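Local coordinates for epoxyqueuosine reductase (Streptococcus thermophilus, PDB 5D6S), which belongs to the QueG family of iron-sulfur proteins and holds cobalamin together with two iron/sulfur clusters in the middle of a mixed alpha and beta fold, at residues I34-M37 with A38-I41; G317-I320 with L321-N324; H333-N336 with A337-K340; H385-A388 with E389-L392. All coordinates share one frame; numbering follows the deposited sequence.

In the fold
Contact 1 stands apart from the other three: residues 34-41 close helix 30-40 near the N-terminus, on the opposite side of the chain's centre. Contacts 2, 3 and 4 gather in the helical C-terminal part, with centres about 18 to 20 Å from one another, whereas contact 1 lies about 39 Å from contact 2 and about 56 Å from contact 4, again between centres. Contact 2 is near the cofactors without touching them: the I320 side chain is about 10 Å from cobalamin and that of N324 about 13 Å from an iron/sulfur cluster. Helix 318-331, opened by contact 2, is followed by helix 338-347, whose entry is contact 3; contact 4 is in helix 384-396.

Contact 1. Residues I34-M37 with A38-I41; sequences IQKM and AKEI
A38 N donates to I34 O at 2.7 Å, one of the backbone rungs in the last turns of helix 30-40. The next two rungs, K39 N to Q35 O and E40 N to K36 O, are both weak. At the helix end the pattern changes: I41 N reaches M37 O at 3.1 Å and also donates to A38 O at 2.9 Å, dividing its N-H between a four-residue and a three-residue step just where I41 leaves helical geometry. The I41 side chain stays beside M37 O. Its CG1 is tucked between its own backbone N and carbonyl carbon (chi1 67°), which lays CG1 alongside M37 O at 3.3 Å. A38 offers only a methyl, and that CB sits beside I34 O and Q35 O, 3.5 Å from each. Among the exposed lysines and glutamate no salt bridge forms: K36 NZ stays 4.9 Å from E40 OE1 and 4.7 Å from K39 NZ, so any electrostatic effect is probably modest. The other side of the helix faces the protein, where I34 and A38 touch I46 of strand 45-50, and M37 and I41 reach I143 and L139, respectively, of helix 128-144. This is the C-terminal end of an amphipathic alpha helix, laid against a neighbouring helix and strand 45-50, one of the two outermost strands of the four-stranded antiparallel sheet.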
ATOM      1  N   ILE A  34      30.382  -5.426   0.829  1.00 92.72           N
ATOM      2  CA  ILE A  34      28.927  -5.488   0.982  1.00 82.19           C
ATOM      3  C   ILE A  34      28.284  -4.933  -0.274  1.00 80.21           C
ATOM      4  O   ILE A  34      27.556  -5.643  -0.962  1.00 89.49           O
ATOM      5  CB  ILE A  34      28.461  -4.718   2.235  1.00 77.62           C
ATOM      6  CG1 ILE A  34      28.721  -5.565   3.477  1.00 81.20           C
ATOM      7  CG2 ILE A  34      26.983  -4.386   2.159  1.00 78.93           C
ATOM      8  CD1 ILE A  34      28.557  -4.822   4.788  1.00 89.98           C
ATOM      9  N   GLN A  35      28.587  -3.675  -0.588  1.00 80.15           N
ATOM     10  CA  GLN A  35      28.096  -3.028  -1.814  1.00 77.09           C
ATOM     11  C   GLN A  35      28.263  -3.929  -3.039  1.00 74.79           C
ATOM     12  O   GLN A  35      27.386  -4.002  -3.894  1.00 77.92           O
ATOM     13  CB  GLN A  35      28.812  -1.691  -2.044  1.00 80.73           C
ATOM     14  CG  GLN A  35      28.476  -0.607  -1.024  1.00 85.50           C
ATOM     15  CD  GLN A  35      29.246   0.689  -1.242  1.00 90.37           C
ATOM     16  OE1 GLN A  35      30.073   0.788  -2.144  1.00 92.56           O
ATOM     17  NE2 GLN A  35      28.978   1.689  -0.405  1.00 88.31           N
ATOM     18  N   LYS A  36      29.395  -4.617  -3.097  1.00 79.87           N
ATOM     19  CA  LYS A  36      29.706  -5.547  -4.183  1.00 88.70           C
ATOM     20  C   LYS A  36      28.671  -6.688  -4.254  1.00 88.33           C
ATOM     21  O   LYS A  36      28.132  -6.977  -5.335  1.00 87.68           O
ATOM     22  CB  LYS A  36      31.172  -6.050  -4.049  1.00 94.05           C
ATOM     23  CG  LYS A  36      31.486  -7.459  -4.550  1.00101.99           C
ATOM     24  CD  LYS A  36      31.395  -7.584  -6.064  1.00108.90           C
ATOM     25  CE  LYS A  36      31.295  -9.043  -6.515  1.00115.19           C
ATOM     26  NZ  LYS A  36      30.398  -9.188  -7.703  1.00110.43           N
ATOM     27  N   MET A  37      28.375  -7.318  -3.114  1.00 87.22           N
ATOM     28  CA  MET A  37      27.393  -8.428  -3.080  1.00 89.45           C
ATOM     29  C   MET A  37      25.926  -7.948  -3.046  1.00 86.96           C
ATOM     30  O   MET A  37      25.015  -8.707  -3.394  1.00 76.38           O
ATOM     31  CB  MET A  37      27.682  -9.450  -1.961  1.00 88.10           C
ATOM     32  CG  MET A  37      27.738  -8.916  -0.540  1.00 99.44           C
ATOM     33  SD  MET A  37      28.439 -10.153   0.578  1.00112.94           S
ATOM     34  CE  MET A  37      28.821  -9.156   2.018  1.00111.17           C
ATOM     35  N   ALA A  38      25.710  -6.696  -2.650  1.00 76.45           N
ATOM     36  CA  ALA A  38      24.392  -6.107  -2.708  1.00 79.18           C
ATOM     37  C   ALA A  38      23.923  -6.149  -4.151  1.00 79.09           C
ATOM     38  O   ALA A  38      22.951  -6.845  -4.472  1.00 86.69           O
ATOM     39  CB  ALA A  38      24.396  -4.675  -2.167  1.00 79.44           C
ATOM     40  N   LYS A  39      24.609  -5.426  -5.027  1.00 79.40           N
ATOM     41  CA  LYS A  39      24.173  -5.359  -6.429  1.00 95.43           C
ATOM     42  C   LYS A  39      24.189  -6.757  -7.066  1.00 91.24           C
ATOM     43  O   LYS A  39      23.402  -7.048  -7.963  1.00 87.00           O
ATOM     44  CB  LYS A  39      24.982  -4.320  -7.244  1.00103.23           C
ATOM     45  CG  LYS A  39      26.373  -4.753  -7.677  1.00113.66           C
ATOM     46  CD  LYS A  39      26.406  -5.300  -9.104  1.00119.82           C
ATOM     47  CE  LYS A  39      27.588  -6.243  -9.310  1.00123.81           C
ATOM     48  NZ  LYS A  39      27.564  -6.880 -10.653  1.00122.05           N
ATOM     49  N   GLU A  40      25.067  -7.619  -6.566  1.00 87.95           N
ATOM     50  CA  GLU A  40      25.103  -9.016  -6.983  1.00 89.79           C
ATOM     51  C   GLU A  40      23.739  -9.693  -6.796  1.00 84.21           C
ATOM     52  O   GLU A  40      23.290 -10.412  -7.681  1.00 81.46           O
ATOM     53  CB  GLU A  40      26.214  -9.763  -6.214  1.00107.03           C
ATOM     54  CG  GLU A  40      26.101 -11.286  -6.112  1.00121.44           C
ATOM     55  CD  GLU A  40      26.573 -12.004  -7.361  1.00124.87           C
ATOM     56  OE1 GLU A  40      26.188 -11.570  -8.472  1.00134.60           O
ATOM     57  OE2 GLU A  40      27.310 -13.009  -7.220  1.00115.73           O
ATOM     58  N   ILE A  41      23.096  -9.478  -5.645  1.00 83.82           N
ATOM     59  CA  ILE A  41      21.835 -10.170  -5.316  1.00 84.58           C
ATOM     60  C   ILE A  41      20.580  -9.308  -5.526  1.00 86.88           C
ATOM     61  O   ILE A  41      19.533  -9.563  -4.946  1.00 83.33           O
ATOM     62  CB  ILE A  41      21.843 -10.760  -3.886  1.00 90.02           C
ATOM     63  CG1 ILE A  41      21.854  -9.655  -2.824  1.00 96.86           C
ATOM     64  CG2 ILE A  41      23.000 -11.739  -3.733  1.00 90.62           C
ATOM     65  CD1 ILE A  41      22.081 -10.157  -1.408  1.00100.98           C
TER

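Contact 2. Residues G317-I320 with L321-N324; sequences GKNI and LQRN
K318 and Q322 are joined twice, through backbone and side chain. Of the main-chain bonds in this first part of helix 318-331, Q322 N to K318 O is 2.8 Å, R323 N to N319 O is 2.9 Å and N324 N to I320 O is 3.0 Å. N319 O has a second donor, H353 NE2 of helix 351-364.

The side-chain bonds across the turn centre on K318 NZ. The lysine chain runs extended until it turns at its last torsion (chi4 59°), and this swings NZ between two amide oxygens: N319 OD1 at 3.0 Å, approached almost in line with its C=O, and Q322 OE1 at 3.3 Å, approached 31° out of the carbonyl plane. The two amide planes lie 27° apart. Other side-chain donors look further afield: Q322 NE2 bonds to F296 O and L299 O, R323 NE to G246 O, and N324 ND2 to I260 O and T242 O.

Van der Waals contacts make up the rest. K318 CD passes Q322 NE2 at 3.7 Å. R323 turns its guanidinium so that I320 CA lies over one face, with NH2 4.0 Å from I320 CG2. I320 CG1 meets L321 CG at 4.3 Å, and L321 goes on to F304 and Y261.

Q322 NE2, R323 NE and N324 ND2 thus each bond to main-chain carbonyls of other parts of the chain, tying the helix start to them, while the lysine's probable positive charge is shared between two neutral amide oxygens.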
ATOM      1  N   GLY A 317      -6.961 -11.051   3.047  1.00 48.34           N
ATOM      2  CA  GLY A 317      -7.954 -11.870   2.367  1.00 45.61           C
ATOM      3  C   GLY A 317      -8.789 -11.120   1.340  1.00 44.56           C
ATOM      4  O   GLY A 317      -8.591  -9.933   1.075  1.00 46.73           O
ATOM      5  N   LYS A 318      -9.739 -11.840   0.768  1.00 45.83           N
ATOM      6  CA  LYS A 318     -10.458 -11.386  -0.394  1.00 45.80           C
ATOM      7  C   LYS A 318     -11.488 -10.276  -0.094  1.00 46.52           C
ATOM      8  O   LYS A 318     -11.832  -9.473  -0.990  1.00 40.46           O
ATOM      9  CB  LYS A 318     -11.140 -12.579  -1.062  1.00 46.62           C
ATOM     10  CG  LYS A 318     -12.336 -13.141  -0.303  1.00 49.01           C
ATOM     11  CD  LYS A 318     -12.983 -14.240  -1.131  1.00 54.00           C
ATOM     12  CE  LYS A 318     -14.037 -14.985  -0.369  1.00 54.96           C
ATOM     13  NZ  LYS A 318     -15.129 -14.087   0.098  1.00 59.39           N
ATOM     14  N   ASN A 319     -12.010 -10.264   1.132  1.00 42.93           N
ATOM     15  CA  ASN A 319     -13.192  -9.460   1.418  1.00 40.22           C
ATOM     16  C   ASN A 319     -13.024  -7.953   1.229  1.00 42.51           C
ATOM     17  O   ASN A 319     -13.889  -7.303   0.613  1.00 45.62           O
ATOM     18  CB  ASN A 319     -13.714  -9.764   2.786  1.00 41.96           C
ATOM     19  CG  ASN A 319     -14.461 -11.103   2.864  1.00 42.25           C
ATOM     20  OD1 ASN A 319     -14.725 -11.772   1.885  1.00 45.34           O
ATOM     21  ND2 ASN A 319     -14.809 -11.470   4.065  1.00 43.54           N
ATOM     22  N   ILE A 320     -11.928  -7.382   1.705  1.00 41.76           N
ATOM     23  CA  ILE A 320     -11.723  -5.959   1.467  1.00 47.10           C
ATOM     24  C   ILE A 320     -11.578  -5.643  -0.038  1.00 44.24           C
ATOM     25  O   ILE A 320     -12.098  -4.649  -0.540  1.00 47.99           O
ATOM     26  CB  ILE A 320     -10.528  -5.375   2.232  1.00 49.93           C
ATOM     27  CG1 ILE A 320      -9.261  -6.184   1.993  1.00 50.01           C
ATOM     28  CG2 ILE A 320     -10.832  -5.273   3.711  1.00 47.27           C
ATOM     29  CD1 ILE A 320      -8.026  -5.399   2.338  1.00 53.48           C
ATOM     30  N   LEU A 321     -10.944  -6.539  -0.760  1.00 43.53           N
ATOM     31  CA  LEU A 321     -10.805  -6.357  -2.198  1.00 46.79           C
ATOM     32  C   LEU A 321     -12.117  -6.499  -2.935  1.00 47.56           C
ATOM     33  O   LEU A 321     -12.396  -5.709  -3.820  1.00 55.96           O
ATOM     34  CB  LEU A 321      -9.766  -7.331  -2.760  1.00 52.20           C
ATOM     35  CG  LEU A 321      -8.397  -7.218  -2.068  1.00 49.29           C
ATOM     36  CD1 LEU A 321      -7.408  -8.158  -2.718  1.00 51.72           C
ATOM     37  CD2 LEU A 321      -7.878  -5.791  -2.146  1.00 47.21           C
ATOM     38  N   GLN A 322     -12.947  -7.480  -2.571  1.00 45.22           N
ATOM     39  CA  GLN A 322     -14.232  -7.637  -3.244  1.00 45.73           C
ATOM     40  C   GLN A 322     -15.159  -6.460  -2.938  1.00 49.55           C
ATOM     41  O   GLN A 322     -15.880  -5.996  -3.818  1.00 54.11           O
ATOM     42  CB  GLN A 322     -14.860  -8.981  -2.904  1.00 47.10           C
ATOM     43  CG  GLN A 322     -14.061 -10.130  -3.519  1.00 49.74           C
ATOM     44  CD  GLN A 322     -14.599 -11.515  -3.203  1.00 44.82           C
ATOM     45  OE1 GLN A 322     -15.239 -11.729  -2.168  1.00 42.56           O
ATOM     46  NE2 GLN A 322     -14.320 -12.472  -4.089  1.00 43.55           N
ATOM     47  N   ARG A 323     -15.127  -5.964  -1.697  1.00 45.59           N
ATOM     48  CA  ARG A 323     -15.836  -4.734  -1.388  1.00 46.68           C
ATOM     49  C   ARG A 323     -15.406  -3.635  -2.381  1.00 47.62           C
ATOM     50  O   ARG A 323     -16.231  -2.946  -2.952  1.00 41.36           O
ATOM     51  CB  ARG A 323     -15.567  -4.261   0.077  1.00 51.64           C
ATOM     52  CG  ARG A 323     -15.784  -2.761   0.243  1.00 48.56           C
ATOM     53  CD  ARG A 323     -15.908  -2.215   1.643  1.00 53.15           C
ATOM     54  NE  ARG A 323     -14.720  -1.930   2.487  1.00 53.97           N
ATOM     55  CZ  ARG A 323     -13.436  -1.937   2.153  1.00 56.19           C
ATOM     56  NH1 ARG A 323     -12.991  -2.200   0.935  1.00 62.69           N
ATOM     57  NH2 ARG A 323     -12.554  -1.672   3.089  1.00 54.97           N
ATOM     58  N   ASN A 324     -14.091  -3.453  -2.514  1.00 46.52           N
ATOM     59  CA  ASN A 324     -13.539  -2.411  -3.361  1.00 51.16           C
ATOM     60  C   ASN A 324     -13.933  -2.606  -4.822  1.00 52.22           C
ATOM     61  O   ASN A 324     -14.200  -1.647  -5.537  1.00 52.98           O
ATOM     62  CB  ASN A 324     -12.010  -2.378  -3.262  1.00 52.04           C
ATOM     63  CG  ASN A 324     -11.531  -2.045  -1.869  1.00 50.93           C
ATOM     64  OD1 ASN A 324     -12.283  -1.508  -1.062  1.00 48.24           O
ATOM     65  ND2 ASN A 324     -10.279  -2.346  -1.580  1.00 50.39           N
TER

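Contact 3. Residues H333-N336 with A337-K340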
ATOM      1  N   HIS A 333     -20.279   2.709 -13.417  1.00 51.95           N
ATOM      2  CA  HIS A 333     -21.701   2.617 -13.828  1.00 58.74           C
ATOM      3  C   HIS A 333     -22.044   1.360 -14.649  1.00 64.02           C
ATOM      4  O   HIS A 333     -22.866   1.417 -15.577  1.00 70.26           O
ATOM      5  CB  HIS A 333     -22.080   3.858 -14.619  1.00 61.17           C
ATOM      6  CG  HIS A 333     -21.666   5.121 -13.950  1.00 70.55           C
ATOM      7  ND1 HIS A 333     -22.355   5.643 -12.877  1.00 76.86           N
ATOM      8  CD2 HIS A 333     -20.619   5.949 -14.170  1.00 74.59           C
ATOM      9  CE1 HIS A 333     -21.745   6.738 -12.461  1.00 80.13           C
ATOM     10  NE2 HIS A 333     -20.693   6.947 -13.231  1.00 79.67           N
ATOM     11  N   ASP A 334     -21.400   0.238 -14.317  1.00 62.27           N
ATOM     12  CA  ASP A 334     -21.436  -0.965 -15.158  1.00 62.65           C
ATOM     13  C   ASP A 334     -22.761  -1.678 -15.044  1.00 56.07           C
ATOM     14  O   ASP A 334     -22.982  -2.421 -14.089  1.00 61.12           O
ATOM     15  CB  ASP A 334     -20.307  -1.932 -14.783  1.00 63.98           C
ATOM     16  CG  ASP A 334     -20.175  -3.098 -15.760  1.00 67.62           C
ATOM     17  OD1 ASP A 334     -20.911  -3.115 -16.788  1.00 61.59           O
ATOM     18  OD2 ASP A 334     -19.292  -3.967 -15.528  1.00 62.11           O
ATOM     19  N   ARG A 335     -23.619  -1.493 -16.044  1.00 57.91           N
ATOM     20  CA  ARG A 335     -24.921  -2.174 -16.071  1.00 61.58           C
ATOM     21  C   ARG A 335     -24.784  -3.699 -16.050  1.00 50.09           C
ATOM     22  O   ARG A 335     -25.690  -4.390 -15.608  1.00 51.16           O
ATOM     23  CB  ARG A 335     -25.756  -1.755 -17.278  1.00 65.37           C
ATOM     24  CG  ARG A 335     -26.233  -0.310 -17.233  1.00 73.24           C
ATOM     25  CD  ARG A 335     -27.280  -0.046 -18.309  1.00 80.15           C
ATOM     26  NE  ARG A 335     -28.533  -0.767 -18.057  1.00 83.24           N
ATOM     27  CZ  ARG A 335     -29.457  -0.390 -17.174  1.00 78.74           C
ATOM     28  NH1 ARG A 335     -29.285   0.711 -16.427  1.00 74.72           N
ATOM     29  NH2 ARG A 335     -30.555  -1.119 -17.034  1.00 73.94           N
ATOM     30  N   ASN A 336     -23.641  -4.220 -16.459  1.00 50.46           N
ATOM     31  CA  ASN A 336     -23.445  -5.686 -16.453  1.00 53.79           C
ATOM     32  C   ASN A 336     -23.248  -6.299 -15.080  1.00 53.03           C
ATOM     33  O   ASN A 336     -23.304  -7.527 -14.916  1.00 55.78           O
ATOM     34  CB  ASN A 336     -22.284  -6.097 -17.358  1.00 50.06           C
ATOM     35  CG  ASN A 336     -22.548  -5.781 -18.809  1.00 54.03           C
ATOM     36  OD1 ASN A 336     -23.686  -5.613 -19.240  1.00 55.03           O
ATOM     37  ND2 ASN A 336     -21.484  -5.647 -19.566  1.00 67.94           N
ATOM     38  N   ALA A 337     -23.029  -5.465 -14.078  1.00 52.20           N
ATOM     39  CA  ALA A 337     -22.862  -5.982 -12.726  1.00 46.89           C
ATOM     40  C   ALA A 337     -24.214  -6.193 -12.013  1.00 46.01           C
ATOM     41  O   ALA A 337     -24.278  -6.839 -10.969  1.00 43.65           O
ATOM     42  CB  ALA A 337     -21.982  -5.043 -11.949  1.00 44.36           C
ATOM     43  N   ILE A 338     -25.284  -5.606 -12.551  1.00 44.14           N
ATOM     44  CA  ILE A 338     -26.521  -5.484 -11.787  1.00 44.02           C
ATOM     45  C   ILE A 338     -26.933  -6.862 -11.281  1.00 46.67           C
ATOM     46  O   ILE A 338     -27.254  -7.017 -10.111  1.00 54.31           O
ATOM     47  CB  ILE A 338     -27.625  -4.793 -12.598  1.00 42.54           C
ATOM     48  CG1 ILE A 338     -27.269  -3.309 -12.787  1.00 43.87           C
ATOM     49  CG2 ILE A 338     -28.970  -4.879 -11.914  1.00 40.54           C
ATOM     50  CD1 ILE A 338     -28.135  -2.558 -13.787  1.00 42.80           C
ATOM     51  N   VAL A 339     -26.926  -7.858 -12.151  1.00 48.36           N
ATOM     52  CA  VAL A 339     -27.482  -9.144 -11.764  1.00 50.61           C
ATOM     53  C   VAL A 339     -26.598  -9.766 -10.670  1.00 51.27           C
ATOM     54  O   VAL A 339     -27.087 -10.424  -9.730  1.00 43.48           O
ATOM     55  CB  VAL A 339     -27.815 -10.092 -12.950  1.00 48.54           C
ATOM     56  CG1 VAL A 339     -27.149  -9.676 -14.245  1.00 58.73           C
ATOM     57  CG2 VAL A 339     -27.485 -11.543 -12.614  1.00 51.42           C
ATOM     58  N   LYS A 340     -25.300  -9.538 -10.769  1.00 48.23           N
ATOM     59  CA  LYS A 340     -24.389 -10.026  -9.729  1.00 43.40           C
ATOM     60  C   LYS A 340     -24.598  -9.338  -8.377  1.00 39.51           C
ATOM     61  O   LYS A 340     -24.524  -9.949  -7.312  1.00 35.17           O
ATOM     62  CB  LYS A 340     -22.939  -9.844 -10.173  1.00 41.01           C
ATOM     63  CG  LYS A 340     -21.916 -10.362  -9.177  1.00 40.11           C
ATOM     64  CD  LYS A 340     -22.154 -11.794  -8.789  1.00 45.29           C
ATOM     65  CE  LYS A 340     -21.066 -12.297  -7.846  1.00 50.68           C
ATOM     66  NZ  LYS A 340     -21.290 -13.717  -7.472  1.00 50.26           N
TER
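An Asx turn at D334 leads the chain towards helix 338-347, and D334 then holds A337 through its own carbonyl. Inside the turn, N336 N donates to D334 OD1 at 3.0 Å, coming from above the carboxylate plane, 62° out of it. A337 N bonds to D334 O at 3.0 Å, a three-residue step. I338 N to R335 O repeats that step more weakly.

R335 and I338 make the side-chain contact. I338 CG1 stands opposite its carbonyl carbon (chi1 -70°), which sends the chain back along R335: CG1 is 3.4 Å from R335 O, and CD1 lies 4.2 Å above the guanidinium plane, over its centre. A337 CB lies 3.5 Å from D334 O, and this methyl packs on L329 and L294. H333, the first residue past helix 318-331, has the positive phi of a Schellman motif.

D334 therefore accepts with both a side-chain and a main-chain oxygen. The N336 N-H would, if anything, slightly favour the charged carboxylate, while R335 gives I338 CD1 one flat guanidinium face to pack on, an approach that leaves the in-plane N-H directions unblocked by that methyl.

Contact 4. Residues H385-A388 with E389-L392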
ATOM      1  N   HIS A 385     -25.850  -1.510   8.668  1.00 51.36           N
ATOM      2  CA  HIS A 385     -25.178  -0.893   7.546  1.00 49.98           C
ATOM      3  C   HIS A 385     -25.931  -1.012   6.237  1.00 46.85           C
ATOM      4  O   HIS A 385     -26.053  -0.031   5.510  1.00 48.88           O
ATOM      5  CB  HIS A 385     -23.816  -1.495   7.352  1.00 54.55           C
ATOM      6  CG  HIS A 385     -22.953  -1.382   8.552  1.00 54.90           C
ATOM      7  ND1 HIS A 385     -22.183  -0.267   8.811  1.00 63.86           N
ATOM      8  CD2 HIS A 385     -22.737  -2.246   9.571  1.00 57.99           C
ATOM      9  CE1 HIS A 385     -21.514  -0.458   9.937  1.00 67.03           C
ATOM     10  NE2 HIS A 385     -21.827  -1.656  10.410  1.00 59.75           N
ATOM     11  N   SER A 386     -26.435  -2.206   5.947  1.00 42.95           N
ATOM     12  CA  SER A 386     -27.346  -2.377   4.826  1.00 43.34           C
ATOM     13  C   SER A 386     -28.582  -1.470   4.917  1.00 48.04           C
ATOM     14  O   SER A 386     -28.958  -0.824   3.931  1.00 43.80           O
ATOM     15  CB  SER A 386     -27.780  -3.815   4.726  1.00 48.23           C
ATOM     16  OG  SER A 386     -26.671  -4.639   4.385  1.00 58.08           O
ATOM     17  N   GLN A 387     -29.176  -1.391   6.113  1.00 47.96           N
ATOM     18  CA  GLN A 387     -30.326  -0.525   6.382  1.00 48.88           C
ATOM     19  C   GLN A 387     -30.000   0.916   6.042  1.00 47.48           C
ATOM     20  O   GLN A 387     -30.709   1.569   5.285  1.00 49.13           O
ATOM     21  CB  GLN A 387     -30.721  -0.600   7.857  1.00 54.08           C
ATOM     22  CG  GLN A 387     -31.977   0.166   8.230  1.00 63.05           C
ATOM     23  CD  GLN A 387     -33.243  -0.567   7.826  1.00 78.50           C
ATOM     24  OE1 GLN A 387     -33.295  -1.807   7.834  1.00 98.83           O
ATOM     25  NE2 GLN A 387     -34.279   0.188   7.473  1.00 83.45           N
ATOM     26  N   ALA A 388     -28.859   1.377   6.530  1.00 45.71           N
ATOM     27  CA  ALA A 388     -28.426   2.729   6.272  1.00 41.71           C
ATOM     28  C   ALA A 388     -28.274   3.029   4.784  1.00 42.89           C
ATOM     29  O   ALA A 388     -28.757   4.060   4.299  1.00 54.88           O
ATOM     30  CB  ALA A 388     -27.130   2.994   7.003  1.00 40.22           C
ATOM     31  N   GLU A 389     -27.602   2.147   4.057  1.00 43.25           N
ATOM     32  CA  GLU A 389     -27.373   2.358   2.616  1.00 46.54           C
ATOM     33  C   GLU A 389     -28.686   2.293   1.864  1.00 45.01           C
ATOM     34  O   GLU A 389     -28.907   3.047   0.927  1.00 49.89           O
ATOM     35  CB  GLU A 389     -26.386   1.315   2.034  1.00 45.31           C
ATOM     36  CG  GLU A 389     -24.979   1.357   2.610  1.00 41.78           C
ATOM     37  CD  GLU A 389     -24.281   2.695   2.415  1.00 46.64           C
ATOM     38  OE1 GLU A 389     -23.531   3.117   3.324  1.00 49.84           O
ATOM     39  OE2 GLU A 389     -24.489   3.356   1.366  1.00 45.59           O
ATOM     40  N   TRP A 390     -29.550   1.387   2.293  1.00 43.65           N
ATOM     41  CA  TRP A 390     -30.863   1.224   1.697  1.00 49.44           C
ATOM     42  C   TRP A 390     -31.705   2.485   1.834  1.00 48.89           C
ATOM     43  O   TRP A 390     -32.326   2.918   0.863  1.00 51.68           O
ATOM     44  CB  TRP A 390     -31.579   0.045   2.356  1.00 55.63           C
ATOM     45  CG  TRP A 390     -32.979  -0.193   1.913  1.00 62.08           C
ATOM     46  CD1 TRP A 390     -33.382  -0.662   0.709  1.00 69.08           C
ATOM     47  CD2 TRP A 390     -34.160  -0.015   2.689  1.00 62.12           C
ATOM     48  NE1 TRP A 390     -34.747  -0.798   0.682  1.00 69.28           N
ATOM     49  CE2 TRP A 390     -35.248  -0.405   1.887  1.00 64.04           C
ATOM     50  CE3 TRP A 390     -34.402   0.435   3.986  1.00 66.26           C
ATOM     51  CZ2 TRP A 390     -36.547  -0.352   2.329  1.00 68.54           C
ATOM     52  CZ3 TRP A 390     -35.711   0.482   4.437  1.00 66.54           C
ATOM     53  CH2 TRP A 390     -36.761   0.088   3.616  1.00 72.22           C
ATOM     54  N   GLU A 391     -31.760   3.045   3.035  1.00 47.35           N
ATOM     55  CA  GLU A 391     -32.498   4.298   3.250  1.00 52.11           C
ATOM     56  C   GLU A 391     -32.045   5.388   2.285  1.00 51.15           C
ATOM     57  O   GLU A 391     -32.849   6.143   1.781  1.00 48.92           O
ATOM     58  CB  GLU A 391     -32.332   4.789   4.683  1.00 53.39           C
ATOM     59  CG  GLU A 391     -33.142   3.999   5.673  1.00 60.13           C
ATOM     60  CD  GLU A 391     -32.800   4.331   7.121  1.00 69.66           C
ATOM     61  OE1 GLU A 391     -32.196   5.405   7.361  1.00 70.91           O
ATOM     62  OE2 GLU A 391     -33.143   3.504   8.015  1.00 65.77           O
ATOM     63  N   LEU A 392     -30.748   5.469   2.052  1.00 49.87           N
ATOM     64  CA  LEU A 392     -30.216   6.487   1.155  1.00 55.88           C
ATOM     65  C   LEU A 392     -30.642   6.277  -0.286  1.00 56.95           C
ATOM     66  O   LEU A 392     -30.925   7.247  -0.985  1.00 74.52           O
ATOM     67  CB  LEU A 392     -28.681   6.540   1.235  1.00 54.52           C
ATOM     68  CG  LEU A 392     -28.137   7.329   2.431  1.00 57.04           C
ATOM     69  CD1 LEU A 392     -26.699   6.945   2.759  1.00 60.29           C
ATOM     70  CD2 LEU A 392     -28.227   8.823   2.172  1.00 57.62           C
TER
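Q387 lies beside W390, three residues on, and E391, four residues on, one turn along the helix. From CB the chain goes to CG, placed opposite the backbone N (chi1 -175°), and CG lies 3.5 Å from E391 OE2. It then bends at chi2 (78°), bringing CD within 4.1 Å of both E391 OE2 and W390 CE3. At the tip NE2 comes obliquely to the six-membered ring of the indole, 3.4 Å from W390 CZ3. Amide and ring planes stand 74° apart, although the two side chains run side by side in the same direction; the E391 carboxylate is also turned steeply against the same amide. W390 NE1 bonds elsewhere, to M376 O.

The backbone of this turn is regular: W390 N to S386 O at 2.8 Å, E391 N to Q387 O at 2.9 Å and E389 N to H385 O at 3.0 Å, with L392 N to A388 O weak. S386 and E389 face inwards onto A355 of helix 351-364, and E389 OE1 forms a salt bridge with R253 NH2.

These four-residue bonds mark an alpha helix, and side chains three and four apart share one side of it; its packing on neighbouring helices is consistent with the HEAT-like helical C-terminal region of QueG proteins.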